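Long-range contact in xylanase inhibitor TL-XI (Triticum aestivum, PDB 3G7M), which inhibits xylanases noncompetitively, as a small member of the thaumatin-like protein family from wheat that is probably linked to plant defence: residues 87-99 with 136-148. The protein carries 4 engineered substitutions. Numbering follows the deposited sequence.
Sequences AEVSVLQGNYTYG and KSCSAAGSRLQIV
Lys136 O accepts a hydrogen bond from Tyr98 N at 2.9 Å, nearly head-on to the carbonyl, while Thr97 CA lends it a CA-H...O contact; the same oxygen also packs against one face of the Tyr98 ring, offset toward its rim. This is the edge of the antiparallel sheet of the thaumatin-like β-sandwich, where strand 95-99 pairs with the outermost strand 136-139. The hydrogen-bonded pairs Tyr96-Cys138 and Tyr98-Lys136 bond in both directions, and the bond from Tyr96 N to Cys138 O is 2.8 Å long and close to straight. Between them, Thr97 and Ser137 form a non-hydrogen-bonded pair on the exposed face. On that side Ser139 OG donates to Asn95 OD1 at 2.7 Å, coming from above the carbonyl plane.

Tyr96, Tyr98 and Cys138 turn the other way, into the sandwich, where residues 140-144 carry the chain round to strand 145-148 of the second sheet. Tyr98 takes chi1 44°, its CG between the backbone N and the carbonyl carbon; this swings the ring toward strand 136-139, where Cys138 CB lies in plane at its edge, 3.6 Å from Tyr98 CE1. The Tyr98 hydroxyl bonds to Asp119 O, and Cys138 SG is tied to Cys115 by a disulfide. From the second sheet Leu145 splits its two methyls between the rings. Leu145 CD2 rests 3.6 Å from Tyr98 CD1, and Leu145 CD1 meets Val89 CG1 tip to tip at 3.8 Å. Leu145 CD1 also makes a CH-pi contact over one Tyr96 face, 3.9 Å from the ring centroid; Gly94 O lies over the opposite face, offset toward the rim.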
ATOM      1  N   ALA A  87      -0.848  -3.364  -3.437  1.00 19.70           N
ATOM      2  CA  ALA A  87       0.533  -3.142  -3.753  1.00 19.75           C
ATOM      3  C   ALA A  87       1.425  -4.056  -2.900  1.00 20.22           C
ATOM      4  O   ALA A  87       1.172  -4.241  -1.694  1.00 20.32           O
ATOM      5  CB  ALA A  87       0.864  -1.727  -3.507  1.00 19.72           C
ATOM      6  N   GLU A  88       2.455  -4.632  -3.537  1.00 20.51           N
ATOM      7  CA  GLU A  88       3.440  -5.521  -2.879  1.00 20.53           C
ATOM      8  C   GLU A  88       4.858  -4.970  -3.024  1.00 20.17           C
ATOM      9  O   GLU A  88       5.294  -4.617  -4.111  1.00 19.95           O
ATOM     10  CB  GLU A  88       3.368  -6.933  -3.488  1.00 20.35           C
ATOM     11  CG  GLU A  88       3.607  -8.084  -2.533  1.00 21.62           C
ATOM     12  CD  GLU A  88       5.029  -8.602  -2.559  1.00 23.48           C
ATOM     13  OE1 GLU A  88       5.228  -9.834  -2.482  1.00 23.54           O
ATOM     14  OE2 GLU A  88       5.965  -7.778  -2.584  1.00 25.23           O
ATOM     15  N   VAL A  89       5.585  -4.913  -1.924  1.00 20.56           N
ATOM     16  CA  VAL A  89       6.966  -4.453  -1.970  1.00 21.21           C
ATOM     17  C   VAL A  89       7.837  -5.501  -1.300  1.00 21.64           C
ATOM     18  O   VAL A  89       7.623  -5.783  -0.115  1.00 22.00           O
ATOM     19  CB  VAL A  89       7.135  -3.054  -1.266  1.00 21.13           C
ATOM     20  CG1 VAL A  89       8.607  -2.670  -1.065  1.00 20.67           C
ATOM     21  CG2 VAL A  89       6.395  -1.969  -2.044  1.00 20.30           C
ATOM     22  N   SER A  90       8.797  -6.071  -2.053  1.00 22.11           N
ATOM     23  CA  SER A  90       9.820  -6.981  -1.503  1.00 22.99           C
ATOM     24  C   SER A  90      11.168  -6.265  -1.341  1.00 23.53           C
ATOM     25  O   SER A  90      11.561  -5.456  -2.185  1.00 24.01           O
ATOM     26  CB  SER A  90       9.991  -8.244  -2.357  1.00 22.54           C
ATOM     27  OG  SER A  90       8.747  -8.886  -2.635  1.00 24.03           O
ATOM     28  N   VAL A  91      11.875  -6.556  -0.253  1.00 23.74           N
ATOM     29  CA  VAL A  91      13.181  -5.947  -0.037  1.00 24.05           C
ATOM     30  C   VAL A  91      14.301  -6.989   0.111  1.00 24.27           C
ATOM     31  O   VAL A  91      14.154  -7.954   0.860  1.00 24.03           O
ATOM     32  CB  VAL A  91      13.135  -5.027   1.206  1.00 24.30           C
ATOM     33  CG1 VAL A  91      14.462  -4.266   1.397  1.00 23.81           C
ATOM     34  CG2 VAL A  91      11.965  -4.039   1.085  1.00 24.24           C
ATOM     35  N   LEU A  92      15.391  -6.804  -0.641  1.00 24.33           N
ATOM     36  CA  LEU A  92      16.731  -7.330  -0.271  1.00 25.33           C
ATOM     37  C   LEU A  92      17.562  -6.209   0.402  1.00 25.94           C
ATOM     38  O   LEU A  92      17.291  -5.025   0.206  1.00 26.59           O
ATOM     39  CB  LEU A  92      17.511  -7.884  -1.481  1.00 24.97           C
ATOM     40  CG  LEU A  92      18.981  -8.389  -1.145  1.00 25.93           C
ATOM     41  CD1 LEU A  92      19.009  -9.647  -0.230  1.00 26.64           C
ATOM     42  CD2 LEU A  92      19.823  -8.694  -2.428  1.00 26.55           C
ATOM     43  N   GLN A  93      18.559  -6.562   1.203  1.00 26.33           N
ATOM     44  CA  GLN A  93      19.421  -5.546   1.795  1.00 26.48           C
ATOM     45  C   GLN A  93      19.794  -4.531   0.693  1.00 26.29           C
ATOM     46  O   GLN A  93      20.665  -4.829  -0.179  1.00 26.27           O
ATOM     47  CB  GLN A  93      20.699  -6.194   2.407  1.00 26.75           C
ATOM     48  CG  GLN A  93      20.509  -6.826   3.817  1.00 27.03           C
ATOM     49  CD  GLN A  93      21.813  -6.817   4.664  1.00 27.85           C
ATOM     50  OE1 GLN A  93      21.782  -6.481   5.850  1.00 27.37           O
ATOM     51  NE2 GLN A  93      22.958  -7.181   4.055  1.00 26.23           N
ATOM     52  N   GLY A  94      19.129  -3.361   0.725  1.00 25.86           N
ATOM     53  CA  GLY A  94      19.370  -2.292  -0.273  1.00 25.34           C
ATOM     54  C   GLY A  94      18.459  -2.226  -1.509  1.00 24.79           C
ATOM     55  O   GLY A  94      17.966  -1.116  -1.861  1.00 24.69           O
ATOM     56  N   ASN A  95      18.254  -3.408  -2.168  1.00 24.44           N
ATOM     57  CA  ASN A  95      17.399  -3.555  -3.391  1.00 23.37           C
ATOM     58  C   ASN A  95      15.891  -3.721  -3.149  1.00 22.82           C
ATOM     59  O   ASN A  95      15.465  -4.429  -2.215  1.00 23.17           O
ATOM     60  CB  ASN A  95      17.866  -4.743  -4.210  1.00 23.31           C
ATOM     61  CG  ASN A  95      19.215  -4.515  -4.809  1.00 23.97           C
ATOM     62  OD1 ASN A  95      19.427  -4.783  -5.997  1.00 25.11           O
ATOM     63  ND2 ASN A  95      20.148  -4.010  -3.999  1.00 22.72           N
ATOM     64  N   TYR A  96      15.085  -3.083  -4.004  1.00 22.00           N
ATOM     65  CA  TYR A  96      13.642  -3.090  -3.832  1.00 20.79           C
ATOM     66  C   TYR A  96      13.029  -3.615  -5.116  1.00 20.38           C
ATOM     67  O   TYR A  96      13.551  -3.372  -6.191  1.00 20.52           O
ATOM     68  CB  TYR A  96      13.084  -1.668  -3.543  1.00 20.52           C
ATOM     69  CG  TYR A  96      13.634  -0.921  -2.320  1.00 21.14           C
ATOM     70  CD1 TYR A  96      13.359  -1.371  -1.017  1.00 20.91           C
ATOM     71  CD2 TYR A  96      14.405   0.269  -2.464  1.00 22.04           C
ATOM     72  CE1 TYR A  96      13.869  -0.683   0.109  1.00 20.65           C
ATOM     73  CE2 TYR A  96      14.913   0.958  -1.341  1.00 21.93           C
ATOM     74  CZ  TYR A  96      14.637   0.481  -0.068  1.00 21.30           C
ATOM     75  OH  TYR A  96      15.160   1.151   1.020  1.00 21.65           O
ATOM     76  N   THR A  97      11.921  -4.345  -5.009  1.00 20.14           N
ATOM     77  CA  THR A  97      11.044  -4.663  -6.155  1.00 19.55           C
ATOM     78  C   THR A  97       9.668  -4.299  -5.705  1.00 19.15           C
ATOM     79  O   THR A  97       9.314  -4.532  -4.543  1.00 19.52           O
ATOM     80  CB  THR A  97      11.020  -6.169  -6.510  1.00 19.40           C
ATOM     81  OG1 THR A  97      10.696  -6.951  -5.345  1.00 20.14           O
ATOM     82  CG2 THR A  97      12.400  -6.635  -7.005  1.00 20.33           C
ATOM     83  N   TYR A  98       8.887  -3.715  -6.604  1.00 18.67           N
ATOM     84  CA  TYR A  98       7.547  -3.234  -6.235  1.00 18.31           C
ATOM     85  C   TYR A  98       6.497  -3.588  -7.298  1.00 18.42           C
ATOM     86  O   TYR A  98       6.670  -3.304  -8.470  1.00 18.59           O
ATOM     87  CB  TYR A  98       7.571  -1.729  -5.912  1.00 18.00           C
ATOM     88  CG  TYR A  98       8.375  -0.892  -6.896  1.00 17.74           C
ATOM     89  CD1 TYR A  98       9.757  -0.820  -6.823  1.00 15.24           C
ATOM     90  CD2 TYR A  98       7.742  -0.183  -7.902  1.00 18.76           C
ATOM     91  CE1 TYR A  98      10.476  -0.088  -7.722  1.00 15.87           C
ATOM     92  CE2 TYR A  98       8.468   0.553  -8.822  1.00 18.29           C
ATOM     93  CZ  TYR A  98       9.836   0.598  -8.724  1.00 17.56           C
ATOM     94  OH  TYR A  98      10.569   1.341  -9.634  1.00 19.16           O
ATOM     95  N   GLY A  99       5.423  -4.248  -6.884  1.00 18.44           N
ATOM     96  CA  GLY A  99       4.397  -4.721  -7.813  1.00 18.16           C
ATOM     97  C   GLY A  99       3.020  -4.384  -7.300  1.00 18.31           C
ATOM     98  O   GLY A  99       2.856  -4.005  -6.144  1.00 18.23           O
ATOM     99  N   LYS A 136       8.247  -3.677 -11.046  1.00 21.20           N
ATOM    100  CA  LYS A 136       9.491  -3.098 -11.514  1.00 21.52           C
ATOM    101  C   LYS A 136      10.534  -3.275 -10.419  1.00 22.00           C
ATOM    102  O   LYS A 136      10.174  -3.502  -9.246  1.00 22.00           O
ATOM    103  CB  LYS A 136       9.285  -1.619 -11.867  1.00 21.53           C
ATOM    104  CG  LYS A 136       8.493  -1.369 -13.160  1.00 21.61           C
ATOM    105  CD  LYS A 136       9.301  -1.665 -14.419  1.00 22.00           C
ATOM    106  CE  LYS A 136       8.461  -1.513 -15.699  1.00 23.29           C
ATOM    107  NZ  LYS A 136       9.381  -1.396 -16.925  1.00 22.71           N
ATOM    108  N   SER A 137      11.817  -3.178 -10.787  1.00 22.00           N
ATOM    109  CA  SER A 137      12.903  -3.315  -9.816  1.00 22.00           C
ATOM    110  C   SER A 137      13.630  -1.978  -9.610  1.00 22.00           C
ATOM    111  O   SER A 137      13.721  -1.152 -10.521  1.00 22.00           O
ATOM    112  CB  SER A 137      13.882  -4.433 -10.244  1.00 22.00           C
ATOM    113  OG  SER A 137      14.324  -4.286 -11.606  1.00 22.00           O
ATOM    114  N   CYS A 138      14.134  -1.773  -8.397  1.00 22.00           N
ATOM    115  CA  CYS A 138      14.865  -0.575  -8.017  1.00 22.00           C
ATOM    116  C   CYS A 138      16.104  -0.989  -7.257  1.00 22.00           C
ATOM    117  O   CYS A 138      16.010  -1.764  -6.307  1.00 22.00           O
ATOM    118  CB  CYS A 138      14.010   0.264  -7.087  1.00 22.00           C
ATOM    119  SG  CYS A 138      14.732   1.836  -6.920  1.00 24.43           S
ATOM    120  N   SER A 139      17.265  -0.449  -7.650  1.00 22.00           N
ATOM    121  CA  SER A 139      18.543  -0.963  -7.134  1.00 22.21           C
ATOM    122  C   SER A 139      19.529   0.199  -6.948  1.00 22.89           C
ATOM    123  O   SER A 139      20.381   0.452  -7.824  1.00 23.14           O
ATOM    124  CB  SER A 139      19.107  -2.097  -8.078  1.00 22.15           C
ATOM    125  OG  SER A 139      20.305  -2.746  -7.606  1.00 22.00           O
ATOM    126  N   ALA A 140      19.399   0.931  -5.826  1.00 23.61           N
ATOM    127  CA  ALA A 140      20.494   1.889  -5.496  1.00 24.67           C
ATOM    128  C   ALA A 140      20.871   1.917  -4.002  1.00 25.15           C
ATOM    129  O   ALA A 140      20.099   1.439  -3.131  1.00 25.37           O
ATOM    130  CB  ALA A 140      20.170   3.326  -5.997  1.00 24.51           C
ATOM    131  N   ALA A 141      22.064   2.468  -3.722  1.00 25.27           N
ATOM    132  CA  ALA A 141      22.558   2.588  -2.351  1.00 25.51           C
ATOM    133  C   ALA A 141      21.644   3.472  -1.478  1.00 25.56           C
ATOM    134  O   ALA A 141      21.384   3.119  -0.315  1.00 25.77           O
ATOM    135  CB  ALA A 141      24.041   3.097  -2.315  1.00 25.36           C
ATOM    136  N   GLY A 142      21.160   4.594  -2.033  1.00 24.89           N
ATOM    137  CA  GLY A 142      20.355   5.535  -1.249  1.00 24.08           C
ATOM    138  C   GLY A 142      19.001   5.852  -1.875  1.00 23.81           C
ATOM    139  O   GLY A 142      18.544   7.009  -1.821  1.00 23.38           O
ATOM    140  N   SER A 143      18.355   4.830  -2.456  1.00 23.72           N
ATOM    141  CA  SER A 143      17.122   5.016  -3.250  1.00 23.93           C
ATOM    142  C   SER A 143      15.863   5.279  -2.406  1.00 23.84           C
ATOM    143  O   SER A 143      15.871   5.079  -1.186  1.00 24.06           O
ATOM    144  CB  SER A 143      16.909   3.857  -4.249  1.00 23.75           C
ATOM    145  OG  SER A 143      16.916   2.601  -3.590  1.00 25.29           O
ATOM    146  N   ARG A 144      14.784   5.730  -3.061  1.00 23.49           N
ATOM    147  CA  ARG A 144      13.609   6.165  -2.327  1.00 23.31           C
ATOM    148  C   ARG A 144      12.312   5.682  -2.971  1.00 23.15           C
ATOM    149  O   ARG A 144      12.024   6.052  -4.104  1.00 23.31           O
ATOM    150  CB  ARG A 144      13.641   7.702  -2.210  1.00 23.20           C
ATOM    151  CG  ARG A 144      14.523   8.136  -1.069  1.00 24.10           C
ATOM    152  CD  ARG A 144      15.150   9.491  -1.282  1.00 25.80           C
ATOM    153  NE  ARG A 144      16.283   9.639  -0.358  1.00 28.62           N
ATOM    154  CZ  ARG A 144      17.238  10.564  -0.465  1.00 29.76           C
ATOM    155  NH1 ARG A 144      17.211  11.456  -1.459  1.00 30.54           N
ATOM    156  NH2 ARG A 144      18.232  10.598   0.423  1.00 29.45           N
ATOM    157  N   LEU A 145      11.545   4.860  -2.242  1.00 22.65           N
ATOM    158  CA  LEU A 145      10.264   4.333  -2.714  1.00 22.96           C
ATOM    159  C   LEU A 145       9.074   5.238  -2.382  1.00 23.07           C
ATOM    160  O   LEU A 145       8.983   5.773  -1.245  1.00 23.13           O
ATOM    161  CB  LEU A 145       9.996   2.974  -2.085  1.00 22.96           C
ATOM    162  CG  LEU A 145      10.729   1.755  -2.648  1.00 23.46           C
ATOM    163  CD1 LEU A 145      10.407   0.557  -1.806  1.00 23.25           C
ATOM    164  CD2 LEU A 145      10.286   1.493  -4.088  1.00 23.40           C
ATOM    165  N   GLN A 146       8.159   5.376  -3.362  1.00 22.31           N
ATOM    166  CA  GLN A 146       6.940   6.168  -3.192  1.00 22.00           C
ATOM    167  C   GLN A 146       5.678   5.457  -3.704  1.00 21.77           C
ATOM    168  O   GLN A 146       5.606   5.030  -4.855  1.00 21.79           O
ATOM    169  CB  GLN A 146       7.092   7.530  -3.852  1.00 22.00           C
ATOM    170  CG  GLN A 146       6.068   8.550  -3.376  1.00 23.88           C
ATOM    171  CD  GLN A 146       6.384   9.967  -3.845  1.00 25.48           C
ATOM    172  OE1 GLN A 146       7.249  10.174  -4.724  1.00 27.31           O
ATOM    173  NE2 GLN A 146       5.685  10.953  -3.257  1.00 23.08           N
ATOM    174  N   ILE A 147       4.687   5.336  -2.824  1.00 20.81           N
ATOM    175  CA  ILE A 147       3.365   4.886  -3.202  1.00 19.60           C
ATOM    176  C   ILE A 147       2.433   6.096  -3.180  1.00 19.15           C
ATOM    177  O   ILE A 147       2.309   6.784  -2.174  1.00 19.34           O
ATOM    178  CB  ILE A 147       2.845   3.849  -2.234  1.00 19.45           C
ATOM    179  CG1 ILE A 147       3.937   2.850  -1.851  1.00 20.89           C
ATOM    180  CG2 ILE A 147       1.645   3.170  -2.790  1.00 18.41           C
ATOM    181  CD1 ILE A 147       4.387   1.924  -2.953  1.00 22.00           C
ATOM    182  N   VAL A 148       1.786   6.375  -4.301  1.00 18.67           N
ATOM    183  CA  VAL A 148       0.839   7.484  -4.353  1.00 18.02           C
ATOM    184  C   VAL A 148      -0.584   6.914  -4.545  1.00 18.16           C
ATOM    185  O   VAL A 148      -0.832   6.009  -5.378  1.00 17.71           O
ATOM    186  CB  VAL A 148       1.228   8.559  -5.461  1.00 17.70           C
ATOM    187  CG1 VAL A 148       0.360   9.808  -5.372  1.00 15.28           C
ATOM    188  CG2 VAL A 148       2.691   8.950  -5.357  1.00 17.96           C
TER